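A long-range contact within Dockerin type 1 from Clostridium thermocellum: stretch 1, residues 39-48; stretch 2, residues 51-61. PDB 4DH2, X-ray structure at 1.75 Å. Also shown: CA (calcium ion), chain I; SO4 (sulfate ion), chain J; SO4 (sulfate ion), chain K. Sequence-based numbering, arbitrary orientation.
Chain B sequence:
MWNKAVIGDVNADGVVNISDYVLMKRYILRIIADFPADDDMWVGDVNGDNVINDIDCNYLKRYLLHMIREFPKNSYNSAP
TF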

# COMPACT_ATOMS: atom_id res chain seq x y z
N ASP B 39 3.50 25.06 11.35
CA ASP B 39 4.51 24.80 12.36
C ASP B 39 5.26 23.52 12.01
O ASP B 39 4.84 22.43 12.39
CB ASP B 39 3.82 24.66 13.73
CG ASP B 39 4.81 24.60 14.89
OD1 ASP B 39 6.00 24.26 14.68
OD2 ASP B 39 4.39 24.88 16.04
N ASP B 40 6.37 23.65 11.29
CA ASP B 40 7.12 22.50 10.79
C ASP B 40 7.40 21.48 11.88
O ASP B 40 7.22 20.28 11.70
CB ASP B 40 8.45 22.93 10.20
CG ASP B 40 8.29 23.74 8.95
OD1 ASP B 40 7.19 23.70 8.36
OD2 ASP B 40 9.26 24.44 8.55
N MET B 41 7.89 21.98 13.01
CA MET B 41 8.32 21.09 14.06
C MET B 41 7.12 20.36 14.67
O MET B 41 7.20 19.18 14.99
CB MET B 41 9.10 21.88 15.11
CG MET B 41 9.88 20.99 16.05
SD MET B 41 11.25 20.03 15.33
CE MET B 41 12.40 21.36 14.93
N TRP B 42 6.00 21.05 14.83
CA TRP B 42 4.86 20.37 15.43
C TRP B 42 4.36 19.24 14.52
O TRP B 42 4.20 18.09 14.96
CB TRP B 42 3.71 21.34 15.74
CG TRP B 42 2.58 20.57 16.28
CD1 TRP B 42 1.42 20.28 15.63
CD2 TRP B 42 2.51 19.93 17.56
NE1 TRP B 42 0.62 19.51 16.44
CE2 TRP B 42 1.26 19.28 17.62
CE3 TRP B 42 3.38 19.84 18.65
CZ2 TRP B 42 0.85 18.55 18.74
CZ3 TRP B 42 2.97 19.12 19.77
CH2 TRP B 42 1.72 18.49 19.80
N VAL B 43 4.21 19.54 13.24
CA VAL B 43 3.68 18.53 12.31
C VAL B 43 4.73 17.53 11.85
O VAL B 43 4.39 16.38 11.54
CB VAL B 43 3.03 19.18 11.07
CG1 VAL B 43 1.88 20.09 11.49
CG2 VAL B 43 4.07 19.97 10.24
N GLY B 44 5.99 17.95 11.74
CA GLY B 44 7.00 17.10 11.13
C GLY B 44 7.84 16.28 12.07
O GLY B 44 8.41 15.28 11.64
N ASP B 45 7.98 16.72 13.33
CA ASP B 45 8.76 15.96 14.30
C ASP B 45 7.80 15.00 14.99
O ASP B 45 7.21 15.34 16.02
CB ASP B 45 9.38 16.88 15.35
CG ASP B 45 10.00 16.11 16.50
OD1 ASP B 45 10.43 14.97 16.29
OD2 ASP B 45 10.06 16.65 17.64
N VAL B 46 7.64 13.81 14.42
CA VAL B 46 6.57 12.91 14.87
C VAL B 46 6.99 12.04 16.05
O VAL B 46 6.12 11.49 16.72
CB VAL B 46 6.06 12.01 13.74
CG1 VAL B 46 5.54 12.83 12.59
CG2 VAL B 46 7.14 11.06 13.27
N ASN B 47 8.28 11.91 16.29
CA ASN B 47 8.76 11.13 17.43
C ASN B 47 9.10 12.02 18.62
O ASN B 47 9.38 11.53 19.71
CB ASN B 47 9.94 10.21 17.08
CG ASN B 47 11.20 10.97 16.76
OD1 ASN B 47 11.13 12.08 16.28
ND2 ASN B 47 12.35 10.36 16.99
N GLY B 48 9.06 13.33 18.40
CA GLY B 48 9.19 14.30 19.47
C GLY B 48 10.59 14.44 20.03
O GLY B 48 10.74 14.71 21.22
N VAL B 51 13.76 17.23 16.43
CA VAL B 51 14.50 17.24 15.17
C VAL B 51 13.53 16.75 14.09
O VAL B 51 12.66 15.92 14.38
CB VAL B 51 15.69 16.32 15.22
CG1 VAL B 51 16.42 16.33 13.91
CG2 VAL B 51 16.64 16.74 16.36
N ILE B 52 13.63 17.29 12.88
CA ILE B 52 12.94 16.70 11.73
C ILE B 52 14.00 16.08 10.84
O ILE B 52 14.91 16.78 10.35
CB ILE B 52 12.17 17.71 10.88
CG1 ILE B 52 11.19 18.52 11.72
CG2 ILE B 52 11.40 16.98 9.78
CD1 ILE B 52 10.49 19.65 10.92
N ASN B 53 13.91 14.78 10.64
CA ASN B 53 14.88 14.11 9.78
C ASN B 53 14.37 12.74 9.34
O ASN B 53 13.18 12.49 9.43
CB ASN B 53 16.24 14.02 10.46
CG ASN B 53 16.23 13.18 11.70
OD1 ASN B 53 15.28 12.44 12.00
ND2 ASN B 53 17.32 13.28 12.45
N ASP B 54 15.27 11.90 8.84
CA ASP B 54 14.82 10.67 8.21
C ASP B 54 14.15 9.72 9.22
O ASP B 54 13.37 8.83 8.85
CB ASP B 54 15.97 10.05 7.38
CG ASP B 54 16.16 10.79 6.02
OD1 ASP B 54 15.15 10.97 5.28
OD2 ASP B 54 17.30 11.22 5.69
N ILE B 55 14.41 9.89 10.51
CA ILE B 55 13.70 9.10 11.51
C ILE B 55 12.20 9.38 11.46
O ILE B 55 11.37 8.47 11.58
CB ILE B 55 14.24 9.39 12.91
CG1 ILE B 55 15.69 8.93 13.00
CG2 ILE B 55 13.36 8.70 13.97
CD1 ILE B 55 16.43 9.44 14.24
N ASP B 56 11.85 10.65 11.29
CA ASP B 56 10.45 11.02 11.15
C ASP B 56 9.86 10.47 9.89
O ASP B 56 8.73 9.97 9.90
CB ASP B 56 10.33 12.54 11.15
CG ASP B 56 10.84 13.12 12.43
OD1 ASP B 56 10.19 12.90 13.45
OD2 ASP B 56 11.93 13.73 12.42
N CYS B 57 10.63 10.53 8.80
CA CYS B 57 10.17 9.94 7.54
C CYS B 57 9.89 8.46 7.72
O CYS B 57 8.88 7.93 7.24
CB CYS B 57 11.22 10.12 6.46
SG CYS B 57 10.50 10.20 4.82
N ASN B 58 10.80 7.76 8.40
CA ASN B 58 10.59 6.34 8.65
C ASN B 58 9.37 6.06 9.51
O ASN B 58 8.67 5.06 9.30
CB ASN B 58 11.82 5.74 9.31
CG ASN B 58 11.79 4.22 9.28
OD1 ASN B 58 11.91 3.62 8.21
ND2 ASN B 58 11.59 3.61 10.42
N TYR B 59 9.06 6.94 10.47
CA TYR B 59 7.86 6.76 11.26
C TYR B 59 6.65 6.93 10.38
O TYR B 59 5.67 6.21 10.53
CB TYR B 59 7.76 7.74 12.44
CG TYR B 59 8.40 7.21 13.69
CD1 TYR B 59 9.65 7.64 14.09
CD2 TYR B 59 7.76 6.25 14.45
CE1 TYR B 59 10.25 7.14 15.23
CE2 TYR B 59 8.35 5.74 15.59
CZ TYR B 59 9.59 6.19 15.98
OH TYR B 59 10.16 5.68 17.11
N LEU B 60 6.70 7.88 9.46
CA LEU B 60 5.58 8.03 8.53
C LEU B 60 5.40 6.75 7.70
O LEU B 60 4.26 6.31 7.50
CB LEU B 60 5.75 9.21 7.57
CG LEU B 60 5.04 10.50 7.94
CD1 LEU B 60 5.72 11.08 9.17
CD2 LEU B 60 5.10 11.47 6.78
N LYS B 61 6.50 6.17 7.23
CA LYS B 61 6.45 4.94 6.45
C LYS B 61 5.79 3.86 7.29
O LYS B 61 4.88 3.18 6.81
CB LYS B 61 7.85 4.50 6.02
CG LYS B 61 7.93 3.16 5.30
CD LYS B 61 9.37 2.66 5.07
CE LYS B 61 10.03 3.37 3.88
NZ LYS B 61 11.19 2.62 3.27
CA CA I . 11.98 13.80 14.94
S SO4 J . 13.23 7.12 18.26
O1 SO4 J . 13.07 6.06 17.27
O2 SO4 J . 14.24 8.05 17.74
O3 SO4 J . 11.96 7.79 18.51
O4 SO4 J . 13.68 6.56 19.53
S SO4 K . 11.63 -0.41 10.09
O1 SO4 K . 11.83 -1.22 8.89
O2 SO4 K . 12.91 0.20 10.46
O3 SO4 K . 10.66 0.65 9.80
O4 SO4 K . 11.12 -1.23 11.19
O HOH W 1 13.90 12.62 14.50

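Calcium-binding loops illustrate a general principle: a metal ion can gather oxygens that would otherwise repel one another, and the side-chain rotamers are those that bring them to it. In this dockerin the ion joins both stretches. D45 OD1 lies 2.4 Å from the calcium ion, N47 OD1 2.3 Å and the backbone V51 O 2.3 Å, while D56 binds through both OD1 and OD2, each 2.5 Å from the ion. A water and one ligand from elsewhere in the structure complete the shell. Without the cation, the 3.1 Å approach of N47 OD1 to D56 OD1 would be unfavourable; with it, the two oxygens are co-ligands.

The three side-chain ligands from these stretches use different rotamers. D45, just past the end of its helix, is t; N47 is p, its CA-to-CB bond directed toward the second stretch; D56, in the first turn of the other helix, is m, with chi2 near -69°. Its oxygens also serve the backbone: V46 N donates to D56 OD1 (2.9 Å), a hydrogen bond across the stretches, and N53 N donates to D56 OD2 (2.9 Å). N53 itself, p, caps the helix by accepting at OD1 from I55 N (3.1 Å).

Beside the polar site lies an apolar one. The contact covers 498 Å², both sides summed, I52 giving the largest share; D45, V46 and D56 are buried. V46 (m) packs both methyls against the second helix, CG2 lying 3.5 Å from Y59 CB and CG1 3.8 Å from L60 CD1. I52, m then t, extends its CD1 to within 3.4 Å of D40 O, while its CG1 meets M41 SD at 3.9 Å. G44 suits this crowded place: an ideal CB would sit 3.1 Å from I52 CD1 and clash with D40 O. N47 ND2 donates to O3 of the chain J sulfate (3.0 Å), probably from the crystallisation liquor.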